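Local coordinates for protein nitrite oxidoreductase subunit A (Kuenenia stuttgartiensis, PDB 7B04) that is a molybdenum-containing subunit of the molybdopterin oxidoreductase family, similar to NarG, and carries an iron-sulfur cluster and two bound MD1 ligands, at residues F222-G226 against M239-N243; D259-R265 against K606-E612. One frame throughout, in Å; residues are numbered along the deposited sequence.

Interaction 1. Residues F222-G226 against M239-N243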
ATOM      1  N   PHE B 222     -24.470 -23.819 -13.267  1.00 37.94           N
ATOM      2  CA  PHE B 222     -23.043 -23.546 -13.351  1.00 27.55           C
ATOM      3  C   PHE B 222     -22.827 -22.043 -13.334  1.00 32.91           C
ATOM      4  O   PHE B 222     -23.415 -21.311 -14.138  1.00 36.77           O
ATOM      5  CB  PHE B 222     -22.421 -24.136 -14.618  1.00 24.67           C
ATOM      6  CG  PHE B 222     -20.924 -23.932 -14.719  1.00 34.03           C
ATOM      7  CD1 PHE B 222     -20.050 -24.923 -14.307  1.00 40.81           C
ATOM      8  CD2 PHE B 222     -20.393 -22.750 -15.220  1.00 36.13           C
ATOM      9  CE1 PHE B 222     -18.680 -24.747 -14.398  1.00 38.63           C
ATOM     10  CE2 PHE B 222     -19.023 -22.571 -15.314  1.00 37.51           C
ATOM     11  CZ  PHE B 222     -18.168 -23.570 -14.902  1.00 41.36           C
ATOM     12  N   LYS B 223     -21.975 -21.586 -12.429  1.00 35.42           N
ATOM     13  CA  LYS B 223     -21.679 -20.169 -12.297  1.00 35.57           C
ATOM     14  C   LYS B 223     -20.208 -19.965 -12.626  1.00 39.75           C
ATOM     15  O   LYS B 223     -19.326 -20.402 -11.878  1.00 44.77           O
ATOM     16  CB  LYS B 223     -22.022 -19.684 -10.894  1.00 32.74           C
ATOM     17  CG  LYS B 223     -23.489 -19.310 -10.716  1.00 37.65           C
ATOM     18  CD  LYS B 223     -24.457 -20.465 -10.805  1.00 35.62           C
ATOM     19  CE  LYS B 223     -25.885 -19.946 -10.799  1.00 39.20           C
ATOM     20  NZ  LYS B 223     -26.197 -19.148  -9.570  1.00 40.15           N
ATOM     21  N   GLY B 224     -19.950 -19.301 -13.744  1.00 39.59           N
ATOM     22  CA  GLY B 224     -18.595 -19.046 -14.176  1.00 30.30           C
ATOM     23  C   GLY B 224     -18.260 -17.575 -14.122  1.00 34.13           C
ATOM     24  O   GLY B 224     -18.854 -16.752 -14.826  1.00 36.25           O
ATOM     25  N   ARG B 225     -17.318 -17.221 -13.263  1.00 33.13           N
ATOM     26  CA  ARG B 225     -16.935 -15.835 -13.057  1.00 31.43           C
ATOM     27  C   ARG B 225     -15.537 -15.594 -13.596  1.00 31.12           C
ATOM     28  O   ARG B 225     -14.583 -16.226 -13.136  1.00 38.52           O
ATOM     29  CB  ARG B 225     -16.974 -15.483 -11.574  1.00 29.79           C
ATOM     30  CG  ARG B 225     -16.325 -14.145 -11.269  1.00 30.58           C
ATOM     31  CD  ARG B 225     -16.986 -13.455 -10.084  1.00 29.84           C
ATOM     32  NE  ARG B 225     -16.440 -12.116  -9.913  1.00 30.25           N
ATOM     33  CZ  ARG B 225     -16.162 -11.551  -8.746  1.00 33.57           C
ATOM     34  NH1 ARG B 225     -16.372 -12.201  -7.615  1.00 35.35           N
ATOM     35  NH2 ARG B 225     -15.663 -10.325  -8.717  1.00 35.10           N
ATOM     36  N   GLY B 226     -15.414 -14.700 -14.569  1.00 33.84           N
ATOM     37  CA  GLY B 226     -14.098 -14.192 -14.889  1.00 32.25           C
ATOM     38  C   GLY B 226     -13.862 -13.010 -13.979  1.00 36.20           C
ATOM     39  O   GLY B 226     -14.550 -11.994 -14.121  1.00 37.85           O
ATOM     40  N   MET B 239     -13.596 -16.730 -19.263  1.00 32.52           N
ATOM     41  CA  MET B 239     -14.546 -17.521 -18.489  1.00 31.04           C
ATOM     42  C   MET B 239     -15.971 -17.309 -18.983  1.00 31.54           C
ATOM     43  O   MET B 239     -16.767 -18.253 -19.021  1.00 35.64           O
ATOM     44  CB  MET B 239     -14.437 -17.159 -17.009  1.00 23.86           C
ATOM     45  CG  MET B 239     -15.294 -18.013 -16.093  1.00 24.49           C
ATOM     46  SD  MET B 239     -14.751 -19.728 -16.066  1.00 35.02           S
ATOM     47  CE  MET B 239     -13.235 -19.571 -15.131  1.00 32.88           C
ATOM     48  N   TYR B 240     -16.311 -16.076 -19.370  1.00 28.86           N
ATOM     49  CA  TYR B 240     -17.625 -15.828 -19.952  1.00 31.44           C
ATOM     50  C   TYR B 240     -17.794 -16.570 -21.270  1.00 32.46           C
ATOM     51  O   TYR B 240     -18.902 -17.004 -21.604  1.00 36.22           O
ATOM     52  CB  TYR B 240     -17.849 -14.329 -20.154  1.00 27.48           C
ATOM     53  CG  TYR B 240     -18.013 -13.536 -18.876  1.00 29.27           C
ATOM     54  CD1 TYR B 240     -18.051 -14.166 -17.638  1.00 29.51           C
ATOM     55  CD2 TYR B 240     -18.145 -12.155 -18.910  1.00 30.71           C
ATOM     56  CE1 TYR B 240     -18.203 -13.439 -16.470  1.00 29.05           C
ATOM     57  CE2 TYR B 240     -18.302 -11.422 -17.750  1.00 27.07           C
ATOM     58  CZ  TYR B 240     -18.328 -12.067 -16.534  1.00 28.65           C
ATOM     59  OH  TYR B 240     -18.482 -11.333 -15.380  1.00 36.45           O
ATOM     60  N   ARG B 241     -16.708 -16.724 -22.030  1.00 32.69           N
ATOM     61  CA  ARG B 241     -16.755 -17.544 -23.235  1.00 33.02           C
ATOM     62  C   ARG B 241     -16.958 -19.012 -22.883  1.00 28.97           C
ATOM     63  O   ARG B 241     -17.706 -19.723 -23.565  1.00 27.96           O
ATOM     64  CB  ARG B 241     -15.471 -17.348 -24.042  1.00 32.20           C
ATOM     65  CG  ARG B 241     -15.479 -17.969 -25.426  1.00 28.71           C
ATOM     66  CD  ARG B 241     -14.148 -17.723 -26.121  1.00 28.77           C
ATOM     67  NE  ARG B 241     -14.111 -18.282 -27.470  1.00 35.43           N
ATOM     68  CZ  ARG B 241     -14.448 -17.610 -28.565  1.00 31.85           C
ATOM     69  NH1 ARG B 241     -14.854 -16.351 -28.476  1.00 32.26           N
ATOM     70  NH2 ARG B 241     -14.382 -18.199 -29.751  1.00 31.82           N
ATOM     71  N   PHE B 242     -16.294 -19.482 -21.824  1.00 32.62           N
ATOM     72  CA  PHE B 242     -16.482 -20.857 -21.372  1.00 36.64           C
ATOM     73  C   PHE B 242     -17.932 -21.115 -20.983  1.00 33.02           C
ATOM     74  O   PHE B 242     -18.502 -22.154 -21.340  1.00 27.24           O
ATOM     75  CB  PHE B 242     -15.550 -21.153 -20.198  1.00 37.44           C
ATOM     76  CG  PHE B 242     -15.624 -22.570 -19.707  1.00 36.17           C
ATOM     77  CD1 PHE B 242     -14.986 -23.590 -20.393  1.00 31.20           C
ATOM     78  CD2 PHE B 242     -16.333 -22.883 -18.558  1.00 32.51           C
ATOM     79  CE1 PHE B 242     -15.054 -24.896 -19.942  1.00 29.70           C
ATOM     80  CE2 PHE B 242     -16.405 -24.184 -18.104  1.00 33.60           C
ATOM     81  CZ  PHE B 242     -15.765 -25.193 -18.797  1.00 29.53           C
ATOM     82  N   ASN B 243     -18.493 -20.165 -20.268  1.00 31.04           N
ATOM     83  CA  ASN B 243     -19.891 -20.244 -19.815  1.00 36.67           C
ATOM     84  C   ASN B 243     -20.773 -20.335 -21.051  1.00 36.78           C
ATOM     85  O   ASN B 243     -21.730 -21.072 -21.056  1.00 37.27           O
ATOM     86  CB  ASN B 243     -20.229 -18.951 -19.098  1.00 30.00           C
ATOM     87  CG  ASN B 243     -19.635 -18.922 -17.724  1.00 30.00           C
ATOM     88  OD1 ASN B 243     -19.321 -19.956 -17.188  1.00 30.00           O
ATOM     89  ND2 ASN B 243     -19.505 -17.755 -17.146  1.00 30.00           N
TER

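Interaction 2. Residues D259-R265 against K606-E612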
ATOM      1  N   ASP B 259     -30.794 -23.347 -30.822  1.00 50.02           N
ATOM      2  CA  ASP B 259     -31.605 -22.187 -30.379  1.00 49.36           C
ATOM      3  C   ASP B 259     -32.236 -22.452 -29.018  1.00 47.47           C
ATOM      4  O   ASP B 259     -32.613 -21.497 -28.372  1.00 47.38           O
ATOM      5  CB  ASP B 259     -32.590 -21.745 -31.454  1.00 60.89           C
ATOM      6  CG  ASP B 259     -31.922 -21.388 -32.762  1.00 63.37           C
ATOM      7  OD1 ASP B 259     -30.716 -21.230 -32.755  1.00 57.15           O
ATOM      8  OD2 ASP B 259     -32.628 -21.286 -33.774  1.00 68.99           O
ATOM      9  N   GLN B 260     -32.415 -23.702 -28.631  1.00 48.50           N
ATOM     10  CA  GLN B 260     -33.058 -23.938 -27.317  1.00 54.60           C
ATOM     11  C   GLN B 260     -32.030 -24.299 -26.250  1.00 49.09           C
ATOM     12  O   GLN B 260     -32.434 -24.516 -25.122  1.00 49.38           O
ATOM     13  CB  GLN B 260     -34.161 -24.985 -27.444  1.00 58.60           C
ATOM     14  CG  GLN B 260     -35.143 -24.687 -28.562  1.00 61.26           C
ATOM     15  CD  GLN B 260     -34.971 -25.686 -29.670  1.00 64.12           C
ATOM     16  OE1 GLN B 260     -34.968 -26.893 -29.451  1.00 60.32           O
ATOM     17  NE2 GLN B 260     -34.794 -25.177 -30.873  1.00 58.11           N
ATOM     18  N   ALA B 261     -30.754 -24.320 -26.621  1.00 48.81           N
ATOM     19  CA  ALA B 261     -29.625 -24.668 -25.732  1.00 45.30           C
ATOM     20  C   ALA B 261     -29.144 -23.442 -24.961  1.00 41.50           C
ATOM     21  O   ALA B 261     -28.969 -22.417 -25.580  1.00 38.55           O
ATOM     22  CB  ALA B 261     -28.518 -25.234 -26.566  1.00 37.36           C
ATOM     23  N   LEU B 262     -28.945 -23.585 -23.650  1.00 38.45           N
ATOM     24  CA  LEU B 262     -28.457 -22.491 -22.779  1.00 42.49           C
ATOM     25  C   LEU B 262     -27.245 -22.958 -21.981  1.00 40.64           C
ATOM     26  O   LEU B 262     -27.253 -24.063 -21.502  1.00 39.14           O
ATOM     27  CB  LEU B 262     -29.565 -22.054 -21.833  1.00 41.46           C
ATOM     28  CG  LEU B 262     -30.966 -22.361 -22.307  1.00 39.74           C
ATOM     29  CD1 LEU B 262     -31.607 -23.353 -21.372  1.00 41.94           C
ATOM     30  CD2 LEU B 262     -31.773 -21.090 -22.346  1.00 42.57           C
ATOM     31  N   GLY B 263     -26.285 -22.072 -21.789  1.00 32.16           N
ATOM     32  CA  GLY B 263     -25.042 -22.396 -21.129  1.00 41.72           C
ATOM     33  C   GLY B 263     -24.936 -21.809 -19.739  1.00 45.51           C
ATOM     34  O   GLY B 263     -25.937 -21.530 -19.067  1.00 47.47           O
ATOM     35  N   GLY B 264     -23.697 -21.590 -19.319  1.00 37.42           N
ATOM     36  CA  GLY B 264     -23.428 -21.149 -17.974  1.00 36.86           C
ATOM     37  C   GLY B 264     -23.873 -19.723 -17.769  1.00 34.44           C
ATOM     38  O   GLY B 264     -24.239 -19.006 -18.694  1.00 40.89           O
ATOM     39  N   ARG B 265     -23.915 -19.325 -16.510  1.00 24.03           N
ATOM     40  CA  ARG B 265     -24.304 -17.975 -16.145  1.00 37.84           C
ATOM     41  C   ARG B 265     -23.087 -17.148 -15.753  1.00 35.10           C
ATOM     42  O   ARG B 265     -22.292 -17.556 -14.895  1.00 37.47           O
ATOM     43  CB  ARG B 265     -25.325 -18.007 -15.026  1.00 40.01           C
ATOM     44  CG  ARG B 265     -26.709 -18.219 -15.583  1.00 38.46           C
ATOM     45  CD  ARG B 265     -27.748 -17.973 -14.554  1.00 37.22           C
ATOM     46  NE  ARG B 265     -28.188 -16.584 -14.594  1.00 32.16           N
ATOM     47  CZ  ARG B 265     -29.320 -16.149 -14.053  1.00 36.19           C
ATOM     48  NH1 ARG B 265     -29.649 -14.865 -14.129  1.00 38.29           N
ATOM     49  NH2 ARG B 265     -30.118 -17.001 -13.419  1.00 37.60           N
ATOM     50  N   LYS B 606     -23.887 -14.251 -30.914  1.00 43.69           N
ATOM     51  CA  LYS B 606     -25.056 -14.709 -30.169  1.00 45.57           C
ATOM     52  C   LYS B 606     -24.568 -15.347 -28.876  1.00 49.00           C
ATOM     53  O   LYS B 606     -23.993 -16.441 -28.907  1.00 42.20           O
ATOM     54  CB  LYS B 606     -25.886 -15.689 -30.986  1.00 38.43           C
ATOM     55  CG  LYS B 606     -27.013 -16.331 -30.191  1.00 43.47           C
ATOM     56  CD  LYS B 606     -27.864 -17.232 -31.064  1.00 44.14           C
ATOM     57  CE  LYS B 606     -28.859 -18.023 -30.230  1.00 48.02           C
ATOM     58  NZ  LYS B 606     -29.769 -18.837 -31.080  1.00 56.55           N
ATOM     59  N   GLY B 607     -24.789 -14.668 -27.755  1.00 49.86           N
ATOM     60  CA  GLY B 607     -24.419 -15.206 -26.462  1.00 52.21           C
ATOM     61  C   GLY B 607     -25.588 -15.956 -25.848  1.00 44.63           C
ATOM     62  O   GLY B 607     -26.737 -15.529 -25.937  1.00 43.49           O
ATOM     63  N   ARG B 608     -25.277 -17.095 -25.229  1.00 41.98           N
ATOM     64  CA  ARG B 608     -26.276 -17.940 -24.588  1.00 40.46           C
ATOM     65  C   ARG B 608     -25.963 -18.148 -23.114  1.00 43.41           C
ATOM     66  O   ARG B 608     -26.422 -19.121 -22.506  1.00 44.18           O
ATOM     67  CB  ARG B 608     -26.391 -19.269 -25.333  1.00 38.58           C
ATOM     68  CG  ARG B 608     -26.186 -19.052 -26.813  1.00 41.62           C
ATOM     69  CD  ARG B 608     -26.479 -20.240 -27.679  1.00 37.52           C
ATOM     70  NE  ARG B 608     -26.395 -19.823 -29.074  1.00 43.50           N
ATOM     71  CZ  ARG B 608     -26.440 -20.648 -30.111  1.00 42.84           C
ATOM     72  NH1 ARG B 608     -26.575 -21.948 -29.912  1.00 42.04           N
ATOM     73  NH2 ARG B 608     -26.351 -20.171 -31.344  1.00 50.05           N
ATOM     74  N   ALA B 609     -25.188 -17.239 -22.536  1.00 41.78           N
ATOM     75  CA  ALA B 609     -24.873 -17.231 -21.118  1.00 38.91           C
ATOM     76  C   ALA B 609     -25.647 -16.080 -20.495  1.00 37.14           C
ATOM     77  O   ALA B 609     -25.443 -14.919 -20.867  1.00 46.12           O
ATOM     78  CB  ALA B 609     -23.370 -17.069 -20.892  1.00 40.01           C
ATOM     79  N   LEU B 610     -26.521 -16.398 -19.548  1.00 38.12           N
ATOM     80  CA  LEU B 610     -27.381 -15.401 -18.923  1.00 35.03           C
ATOM     81  C   LEU B 610     -26.652 -14.782 -17.739  1.00 34.34           C
ATOM     82  O   LEU B 610     -26.307 -15.482 -16.781  1.00 37.78           O
ATOM     83  CB  LEU B 610     -28.701 -16.032 -18.483  1.00 32.70           C
ATOM     84  CG  LEU B 610     -29.728 -15.092 -17.853  1.00 34.72           C
ATOM     85  CD1 LEU B 610     -30.132 -14.001 -18.833  1.00 35.15           C
ATOM     86  CD2 LEU B 610     -30.941 -15.884 -17.395  1.00 34.83           C
ATOM     87  N   ASP B 611     -26.418 -13.476 -17.804  1.00 34.19           N
ATOM     88  CA  ASP B 611     -25.680 -12.806 -16.744  1.00 31.83           C
ATOM     89  C   ASP B 611     -26.436 -12.893 -15.422  1.00 30.91           C
ATOM     90  O   ASP B 611     -27.669 -12.931 -15.382  1.00 30.14           O
ATOM     91  CB  ASP B 611     -25.431 -11.345 -17.114  1.00 38.98           C
ATOM     92  CG  ASP B 611     -24.534 -11.198 -18.327  1.00 40.63           C
ATOM     93  OD1 ASP B 611     -23.714 -12.105 -18.577  1.00 36.58           O
ATOM     94  OD2 ASP B 611     -24.651 -10.175 -19.032  1.00 58.28           O
ATOM     95  N   GLU B 612     -25.676 -12.935 -14.330  1.00 35.62           N
ATOM     96  CA  GLU B 612     -26.236 -12.999 -12.989  1.00 28.99           C
ATOM     97  C   GLU B 612     -25.374 -12.165 -12.053  1.00 34.22           C
ATOM     98  O   GLU B 612     -24.178 -11.975 -12.287  1.00 43.44           O
ATOM     99  CB  GLU B 612     -26.326 -14.452 -12.485  1.00 29.41           C
ATOM    100  CG  GLU B 612     -26.806 -14.604 -11.042  1.00 35.05           C
ATOM    101  CD  GLU B 612     -26.893 -16.050 -10.598  1.00 38.37           C
ATOM    102  OE1 GLU B 612     -26.748 -16.945 -11.454  1.00 40.21           O
ATOM    103  OE2 GLU B 612     -27.100 -16.290  -9.389  1.00 39.10           O
TER

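Interaction 1. Residues F222-G226 against M239-N243
Phe222 opens the strand by sending its ring out to the helix, where the CZ end meets the rim of the Phe242 ring, CZ to CE2 being 3.7 Å. CG of Phe222 stands anti to its backbone N (chi1 -177°), which carries the ring across to the helix; the two ring planes are inclined at 55°, an oblique pairing. Its CE2 edge also lies beside Asn243 OD1. Beyond the Phe242 ring, Trp650 of strand 648-652 meets it edge-to-face, and Met741 and Leu745 of helix 734-749 add apolar cover.

Lys223 points away from the helix, and the next residue brings the backbone itself into play. The carboxamide of Asn243 comes up against Gly224: ND2 donates to Gly224 O at 2.6 Å, with the acceptor close to the amide plane, and OD1 sits 3.2 Å from Gly224 CA. The same ND2 also bonds Asn266 OD1, so the one amide group ties strand 222-226 to the neighbouring strand 265-266. These two strands and helix 238-254 make up a beta-alpha-beta unit, and residues 239-243 run back nearly antiparallel to 222-226, their short axes at 158° and 7.3 Å apart at closest approach.

The side chain of Arg225 leaves the strand on the side away from the helix, and its NE bonds Asn269 OD1; the side chain comes within about 5 Å of a bound MD1, while Arg225 C lies 3.5 Å from Met239 CG. Met239 CB and Tyr240 CE1 both approach Gly226 N, the tyrosine CE1 at 3.6 Å; Tyr240 OH continues past the strand to Trp267 O.

Interaction 2. Residues D259-R265 against K606-E612
Arg265 reaches across to the backbone of Leu610 and Asp611 and has the largest buried area of any residue in this contact. The guanidinium bonds two successive carbonyls through one side of its rim: NE donates to Leu610 O at 3.1 Å, and NH1 donates to Asp611 O at 3.0 Å in a nearly straight bond of 174°. Both oxygens lie close to the guanidinium plane, although each N-H comes in from above the plane of the carbonyl it meets. A bend at chi3 (92°) turns the group along segment 606-612. Leu610 CD2 covers one face, its side chain running beside that of Arg265, while Glu612 OE1 sits over the opposite face. That oxygen is 3.5 Å from NE and well out of plane, so it contributes charge attraction and no directed bond. Flanked in this way, the guanidinium is probably fixed in rotation.

Further along, Gly263 N donates to Arg608 O at 3.0 Å, and Gly264 O rests against Ala609 CA, 3.1 Å away, in a CA-H...O contact. At the far end from Arg265, the fully extended Lys606 reaches Asp259, NZ to OD1 3.1 Å, in a salt bridge.

Several outside partners set these groups in place. Met642 O takes a further bond from Arg265 NH1, and Glu612 has a second partner in Lys223; Arg608 is salt-bridged to Asp588, and its backbone N is held by Asn244 of helix 238-254. Two irregular segments thus run roughly alongside each other, 32° apart end to end. This is loop-to-loop packing, in which the connection from helix 238-254 into edge strand 265-266 of the mixed sheet is covered by a loop far along the sequence, within the molybdopterin oxidoreductase region.

In the fold
Interactions 1 and 2 follow each other along the beta-alpha-beta unit: interaction 1 packs strand 222-226 on the start of helix 238-254, and interaction 2 takes the loop leaving that helix to strand 265-266 and lays 606-612 along it. They lie about 10 Å apart, centre to centre, and they touch directly. Asn243 O probably accepts a hydrogen bond from Gly264 N, at 2.7 Å, while Lys223 NZ and Glu612 OE1 form a salt bridge. Strands 222-226 and 265-266 are parallel neighbours in the mixed sheet, with 265-266 at its edge within the chain. The sequence-distant loop is thereby joined to the unit that brings Arg225 near MD1.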